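Local coordinates for nucleotidyl transferase AbiEii/AbiGii toxin family protein (Mycobacterium tuberculosis, PDB 6Y56) that acts as a nucleotidyltransferase toxin of a toxin-antitoxin system and probably restrains bacterial growth by modifying the acceptor stems of tRNA, at residues Y19-L24 with L117-I122; G63-T67 with I240-T244; R200-V204 with D265-E270. The contacts are given in a common frame with arbitrary orientation. Numbering follows the deposited sequence.

Interaction 1. Residues Y19-L24 with L117-I122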
# COMPACT_ATOMS: atom_id res chain seq x y z
N TYR A 19 18.85 -4.00 -7.87
CA TYR A 19 19.33 -2.65 -8.10
C TYR A 19 18.21 -1.75 -8.63
O TYR A 19 18.07 -0.60 -8.18
CB TYR A 19 20.50 -2.66 -9.08
CG TYR A 19 21.04 -1.28 -9.36
CD1 TYR A 19 22.02 -0.73 -8.56
CD2 TYR A 19 20.55 -0.51 -10.42
CE1 TYR A 19 22.51 0.53 -8.79
CE2 TYR A 19 21.03 0.76 -10.66
CZ TYR A 19 22.02 1.27 -9.84
OH TYR A 19 22.51 2.54 -10.06
N ASP A 20 17.43 -2.24 -9.60
CA ASP A 20 16.38 -1.42 -10.18
C ASP A 20 15.31 -1.09 -9.14
O ASP A 20 14.80 0.04 -9.11
CB ASP A 20 15.76 -2.12 -11.39
CG ASP A 20 16.55 -1.87 -12.68
OD1 ASP A 20 17.62 -1.25 -12.63
OD2 ASP A 20 16.06 -2.28 -13.75
N ALA A 21 14.94 -2.06 -8.30
CA ALA A 21 13.99 -1.78 -7.23
C ALA A 21 14.53 -0.75 -6.26
O ALA A 21 13.79 0.11 -5.77
CB ALA A 21 13.63 -3.07 -6.49
N ALA A 22 15.84 -0.81 -5.96
CA ALA A 22 16.45 0.17 -5.07
C ALA A 22 16.46 1.56 -5.70
O ALA A 22 16.23 2.56 -5.01
CB ALA A 22 17.86 -0.27 -4.67
N LEU A 23 16.74 1.63 -7.00
CA LEU A 23 16.72 2.92 -7.68
C LEU A 23 15.31 3.50 -7.69
O LEU A 23 15.13 4.71 -7.49
CB LEU A 23 17.26 2.78 -9.10
CG LEU A 23 17.41 4.06 -9.92
CD1 LEU A 23 18.21 5.09 -9.18
CD2 LEU A 23 18.04 3.76 -11.28
N LEU A 24 14.30 2.65 -7.89
CA LEU A 24 12.92 3.10 -7.83
C LEU A 24 12.55 3.56 -6.42
O LEU A 24 11.86 4.57 -6.26
CB LEU A 24 11.99 1.98 -8.27
CG LEU A 24 10.49 2.32 -8.14
CD1 LEU A 24 10.07 3.50 -9.01
CD2 LEU A 24 9.70 1.07 -8.48
N LEU A 117 22.17 7.46 -13.43
CA LEU A 117 21.90 6.07 -13.09
C LEU A 117 20.89 5.41 -14.02
O LEU A 117 20.72 4.19 -13.95
CB LEU A 117 21.45 5.97 -11.64
CG LEU A 117 22.44 6.71 -10.73
CD1 LEU A 117 21.95 6.72 -9.30
CD2 LEU A 117 23.83 6.08 -10.83
N GLY A 118 20.24 6.17 -14.88
CA GLY A 118 19.39 5.58 -15.89
C GLY A 118 17.98 5.30 -15.41
O GLY A 118 17.51 5.82 -14.39
N GLU A 119 17.30 4.45 -16.17
CA GLU A 119 15.90 4.15 -15.96
C GLU A 119 15.74 2.73 -15.46
O GLU A 119 16.09 1.78 -16.18
CB GLU A 119 15.13 4.33 -17.27
CG GLU A 119 13.72 3.77 -17.23
CD GLU A 119 12.88 4.23 -18.40
OE1 GLU A 119 13.41 4.94 -19.28
OE2 GLU A 119 11.68 3.88 -18.43
N PRO A 120 15.22 2.52 -14.25
CA PRO A 120 14.98 1.15 -13.78
C PRO A 120 13.91 0.48 -14.63
O PRO A 120 12.89 1.07 -14.98
CB PRO A 120 14.52 1.34 -12.33
CG PRO A 120 14.02 2.75 -12.26
CD PRO A 120 14.85 3.53 -13.24
N ARG A 121 14.17 -0.78 -14.98
CA ARG A 121 13.27 -1.53 -15.86
C ARG A 121 12.24 -2.33 -15.07
O ARG A 121 11.92 -3.48 -15.41
CB ARG A 121 14.08 -2.43 -16.79
CG ARG A 121 15.10 -1.66 -17.62
CD ARG A 121 16.41 -2.43 -17.80
NE ARG A 121 16.84 -3.13 -16.59
CZ ARG A 121 17.90 -2.79 -15.86
NH1 ARG A 121 18.64 -1.74 -16.21
NH2 ARG A 121 18.23 -3.49 -14.78
N ILE A 122 11.70 -1.75 -14.02
CA ILE A 122 10.77 -2.42 -13.13
C ILE A 122 9.41 -1.75 -13.25
O ILE A 122 9.31 -0.54 -13.45
CB ILE A 122 11.31 -2.39 -11.68
CG1 ILE A 122 10.42 -3.20 -10.73
CG2 ILE A 122 11.49 -0.97 -11.20
CD1 ILE A 122 11.05 -3.43 -9.37
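Asp20, in the first turn of helix 19-38, loses the most surface to loop 117-122, followed by Leu23 and Ile122. The CA atoms of Asp20 and Pro120 lie 4.6 Å apart, close enough for Asp20 O to meet Pro120 CB at 3.5 Å. The Asp20 carboxylate faces the loop: OD2 accepts a hydrogen bond from Arg121 N (2.7 Å, 161°) and forms a salt bridge with Arg121 NH2 (2.7 Å), although OD2 is modelled too near a neighbour for its place to be certain. One turn along, Leu23 CD2 packs 3.8 Å from Pro120 CD and 4.1 Å from Leu117 CB. Ile122 bridges two helix residues, with CG2 3.8 Å from Leu24 CD2 and CD1 3.9 Å from Ala21 CB. The loop joins the antiparallel strands 107-114 and 125-129, so the contact fastens this connection to the start of the helix. Its chemistry implies an apolar seam of Leu, Pro and Ile doing most of the packing, with the Asp20 carboxylate probably holding Arg121 N and its guanidinium.

Interaction 2. Residues G63-T67 with I240-T244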
# COMPACT_ATOMS: atom_id res chain seq x y z
N GLY A 63 11.66 -3.93 5.87
CA GLY A 63 10.65 -4.35 4.92
C GLY A 63 11.18 -4.42 3.50
O GLY A 63 12.27 -3.96 3.17
N ARG A 64 10.34 -4.97 2.64
CA ARG A 64 10.65 -5.15 1.23
C ARG A 64 10.60 -3.82 0.48
O ARG A 64 9.97 -2.85 0.91
CB ARG A 64 9.61 -6.08 0.59
CG ARG A 64 8.20 -5.50 0.66
CD ARG A 64 7.19 -6.38 -0.08
NE ARG A 64 5.83 -5.83 -0.05
CZ ARG A 64 5.31 -5.06 -1.00
NH1 ARG A 64 6.02 -4.73 -2.07
NH2 ARG A 64 4.08 -4.60 -0.87
N PHE A 65 11.26 -3.79 -0.66
CA PHE A 65 10.96 -2.74 -1.62
C PHE A 65 9.52 -2.89 -2.09
O PHE A 65 8.94 -3.99 -2.09
CB PHE A 65 11.91 -2.84 -2.81
CG PHE A 65 13.34 -2.47 -2.49
CD1 PHE A 65 13.64 -1.25 -1.91
CD2 PHE A 65 14.39 -3.34 -2.80
CE1 PHE A 65 14.95 -0.88 -1.63
CE2 PHE A 65 15.72 -2.96 -2.52
CZ PHE A 65 15.99 -1.75 -1.94
N SER A 66 8.92 -1.78 -2.51
CA SER A 66 7.53 -1.76 -2.94
C SER A 66 7.41 -0.78 -4.09
O SER A 66 7.90 0.35 -4.00
CB SER A 66 6.65 -1.35 -1.76
OG SER A 66 5.27 -1.52 -2.03
N THR A 67 6.78 -1.22 -5.18
CA THR A 67 6.90 -0.54 -6.47
C THR A 67 5.73 0.36 -6.80
O THR A 67 5.75 1.03 -7.84
CB THR A 67 7.04 -1.55 -7.60
OG1 THR A 67 5.81 -2.29 -7.72
CG2 THR A 67 8.19 -2.51 -7.34
N ILE A 240 8.34 -10.97 -6.14
CA ILE A 240 8.63 -10.80 -4.72
C ILE A 240 10.11 -11.04 -4.43
O ILE A 240 10.70 -10.37 -3.57
CB ILE A 240 7.69 -11.65 -3.84
CG1 ILE A 240 7.95 -11.43 -2.35
CG2 ILE A 240 7.80 -13.13 -4.20
CD1 ILE A 240 7.53 -10.05 -1.85
N GLY A 241 10.74 -11.97 -5.15
CA GLY A 241 12.15 -12.27 -4.94
C GLY A 241 13.07 -11.14 -5.33
O GLY A 241 14.20 -11.08 -4.83
N VAL A 242 12.63 -10.24 -6.21
CA VAL A 242 13.38 -9.03 -6.49
C VAL A 242 13.31 -8.08 -5.30
O VAL A 242 14.30 -7.43 -4.94
CB VAL A 242 12.86 -8.38 -7.78
CG1 VAL A 242 13.54 -7.05 -8.04
CG2 VAL A 242 13.03 -9.32 -8.97
N LEU A 243 12.16 -8.01 -4.66
CA LEU A 243 11.89 -6.99 -3.66
C LEU A 243 12.39 -7.33 -2.27
O LEU A 243 12.56 -6.43 -1.45
CB LEU A 243 10.37 -6.74 -3.59
CG LEU A 243 9.75 -6.41 -4.95
CD1 LEU A 243 8.24 -6.28 -4.81
CD2 LEU A 243 10.34 -5.14 -5.55
N THR A 244 12.64 -8.61 -1.99
CA THR A 244 13.11 -9.01 -0.67
C THR A 244 13.83 -10.33 -0.79
O THR A 244 13.67 -11.07 -1.76
CB THR A 244 11.95 -9.12 0.33
OG1 THR A 244 12.47 -9.35 1.65
CG2 THR A 244 11.01 -10.27 -0.04
O HOH W 1 13.48 -7.21 2.67
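Arg64 and Phe65 run extended (phi/psi -74/160° and -64/154°) past the end of the short helix 240-243, with CA-CA separations of 4.8 Å for Phe65 and Leu243 and 5.0 Å for Arg64 and Thr244. Thr244 leaves helical angles (-157/162°), and the carbonyl of Leu243 accepts from the loop instead: Phe65 N donates to Leu243 O at 3.0 Å and 153°. Segment 63-67 leads directly into strand 68-72 of the mixed sheet, opened by Asp68; in nucleotidyltransferases of this superfamily a strand in such a place commonly carries the acidic metal-binding motif. Leu243 contributes the most buried area, its CD2 lying 3.9 Å from Phe65 CB and 3.8 Å from Thr67 CG2. Arg64 CB packs on Thr244 CB (3.8 Å), while its guanidinium sends a weak bond from NH1 to Phe65 O (3.0 Å) and forms a salt bridge through NH2 with Asp185 of helix 180-189. Water 1 lies 2.6 Å from Thr244 OG1 and donates a weak bond to Gly63 O (3.5 Å).

Interaction 3. Residues R200-V204 with D265-E270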
# COMPACT_ATOMS: atom_id res chain seq x y z
N ARG A 200 -10.75 -6.41 12.51
CA ARG A 200 -11.79 -7.31 12.02
C ARG A 200 -13.01 -6.53 11.55
O ARG A 200 -13.58 -6.83 10.49
CB ARG A 200 -12.17 -8.28 13.13
CG ARG A 200 -13.27 -9.27 12.77
CD ARG A 200 -13.51 -10.28 13.90
NE ARG A 200 -13.83 -9.61 15.15
CZ ARG A 200 -13.21 -9.80 16.31
NH1 ARG A 200 -12.23 -10.68 16.44
NH2 ARG A 200 -13.60 -9.11 17.37
N ARG A 201 -13.43 -5.53 12.32
CA ARG A 201 -14.57 -4.69 11.94
C ARG A 201 -14.29 -3.97 10.64
O ARG A 201 -15.11 -4.00 9.71
CB ARG A 201 -14.89 -3.71 13.07
CG ARG A 201 -15.93 -2.64 12.75
CD ARG A 201 -17.26 -3.24 12.33
NE ARG A 201 -17.84 -4.11 13.35
CZ ARG A 201 -18.82 -3.75 14.18
NH1 ARG A 201 -19.30 -4.63 15.05
NH2 ARG A 201 -19.32 -2.52 14.14
N LEU A 202 -13.13 -3.33 10.53
CA LEU A 202 -12.78 -2.60 9.32
C LEU A 202 -12.68 -3.54 8.12
O LEU A 202 -13.08 -3.16 7.01
CB LEU A 202 -11.46 -1.86 9.51
CG LEU A 202 -11.53 -0.59 10.35
CD1 LEU A 202 -10.12 -0.10 10.62
CD2 LEU A 202 -12.34 0.45 9.60
N TRP A 203 -12.14 -4.75 8.32
CA TRP A 203 -12.05 -5.72 7.23
C TRP A 203 -13.43 -6.01 6.65
O TRP A 203 -13.63 -5.95 5.43
CB TRP A 203 -11.41 -7.01 7.75
CG TRP A 203 -11.37 -8.16 6.79
CD1 TRP A 203 -10.82 -8.17 5.54
CD2 TRP A 203 -11.90 -9.46 7.01
NE1 TRP A 203 -10.97 -9.41 4.98
CE2 TRP A 203 -11.63 -10.23 5.86
CE3 TRP A 203 -12.58 -10.06 8.07
CZ2 TRP A 203 -12.02 -11.57 5.73
CZ3 TRP A 203 -12.96 -11.38 7.95
CH2 TRP A 203 -12.68 -12.12 6.79
N VAL A 204 -14.40 -6.30 7.51
CA VAL A 204 -15.75 -6.59 7.02
C VAL A 204 -16.32 -5.40 6.27
O VAL A 204 -16.93 -5.55 5.21
CB VAL A 204 -16.66 -7.03 8.18
CG1 VAL A 204 -18.11 -7.18 7.71
CG2 VAL A 204 -16.15 -8.32 8.78
N ASP A 265 -13.89 -14.64 14.77
CA ASP A 265 -14.79 -14.22 15.84
C ASP A 265 -15.66 -13.04 15.43
O ASP A 265 -15.79 -12.06 16.18
CB ASP A 265 -14.00 -13.95 17.12
CG ASP A 265 -13.24 -15.17 17.61
OD1 ASP A 265 -13.74 -16.30 17.43
OD2 ASP A 265 -12.13 -15.00 18.17
N LEU A 266 -16.27 -13.13 14.25
CA LEU A 266 -17.20 -12.12 13.80
C LEU A 266 -18.38 -12.02 14.76
O LEU A 266 -18.93 -13.04 15.19
CB LEU A 266 -17.73 -12.49 12.42
CG LEU A 266 -16.70 -12.63 11.30
CD1 LEU A 266 -17.38 -13.12 10.04
CD2 LEU A 266 -16.00 -11.31 11.03
N ASP A 267 -18.76 -10.79 15.10
CA ASP A 267 -19.93 -10.60 15.94
C ASP A 267 -21.21 -10.68 15.10
O ASP A 267 -21.17 -10.87 13.88
CB ASP A 267 -19.80 -9.34 16.81
CG ASP A 267 -19.81 -8.05 16.02
OD1 ASP A 267 -20.34 -8.02 14.89
OD2 ASP A 267 -19.27 -7.05 16.54
N ALA A 268 -22.36 -10.51 15.76
CA ALA A 268 -23.62 -10.69 15.05
C ALA A 268 -23.77 -9.69 13.91
O ALA A 268 -24.23 -10.05 12.81
CB ALA A 268 -24.80 -10.60 16.02
N ASP A 269 -23.38 -8.43 14.14
CA ASP A 269 -23.49 -7.42 13.09
C ASP A 269 -22.56 -7.74 11.92
O ASP A 269 -22.98 -7.71 10.76
CB ASP A 269 -23.15 -6.04 13.66
CG ASP A 269 -24.26 -5.48 14.55
OD1 ASP A 269 -25.42 -5.93 14.44
OD2 ASP A 269 -23.94 -4.57 15.35
N GLU A 270 -21.31 -8.10 12.22
CA GLU A 270 -20.35 -8.45 11.18
C GLU A 270 -20.83 -9.63 10.35
O GLU A 270 -20.67 -9.65 9.12
CB GLU A 270 -18.99 -8.73 11.83
CG GLU A 270 -18.35 -7.43 12.32
CD GLU A 270 -17.29 -7.59 13.39
OE1 GLU A 270 -17.02 -8.72 13.85
OE2 GLU A 270 -16.70 -6.56 13.78
O HOH W 2 -14.84 -6.72 15.65
O HOH W 3 -16.42 -9.17 16.64
O HOH W 4 -21.77 -3.18 16.04
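A salt-bridge network built on a helix capping box joins helix 196-212 to the start of helix 268-273. The box is reciprocal: Asp267, at the N-cap, accepts from Glu270 N through OD1 (2.8 Å, 173°), and Glu270 OE1 accepts from Asp267 N (3.0 Å, 167°). The remaining carboxylate oxygens meet the neighbouring helix. Arg201 NE donates to Glu270 OE2 at 2.7 Å and a near-linear 171°, and Arg201 NH1 reaches Asp267 OD2 at 2.8 Å, a salt bridge whose hydrogen bond is weak at 128°; both acceptors lie at the edge of the guanidinium, near its plane. Arg200 adds a longer salt bridge, NE to Glu270 OE1 at 3.6 Å, while its NH1 is held by the carbonyl of Phe262. Waters also support the links: water 2 accepts from Arg200 NE (3.1 Å), lying 2.6 Å from Glu270 OE2; water 3 joins Arg200 NE (3.0 Å, weak) to Glu270 OE1 (2.9 Å); water 4 accepts from Arg201 NH1 (3.0 Å) and donates to Asp269 OD2 (2.7 Å), while Asp269 OD1 salt-bridges Arg272. Beside the charges, Leu266 CD2 packs 3.7 Å from Val204 CG2 and 3.8 Å from Arg200 CG. Glu270 thus serves two roles at once, completing its own helix start and pairing with two arginines of another helix: a capping box of the Asp-x-x-Glu form, incorporated into an interhelical salt-bridge network.

From the N terminus, helix 19-38 opens interaction 1, which loop 117-122 closes on its way between strands 107-114 and 125-129. Interaction 2 starts at 63-67, within that span, and closes only at 240-244, so the two cross. They also touch: Ala22 CB lies 3.6 Å from Phe65 CZ, and Ile122 CD1 3.6 Å from Thr67 CG2, making one continuous packed region beside the mixed sheet. Interaction 3 opens at 200-204 and closes at 265-270, thereby crossing interaction 2 but following interaction 1 in series. Its centre lies about 41 Å from that of interaction 1, on the opposite side of the chain's centre; there it ties helix 196-212 to helix 268-273, in a strand-free region.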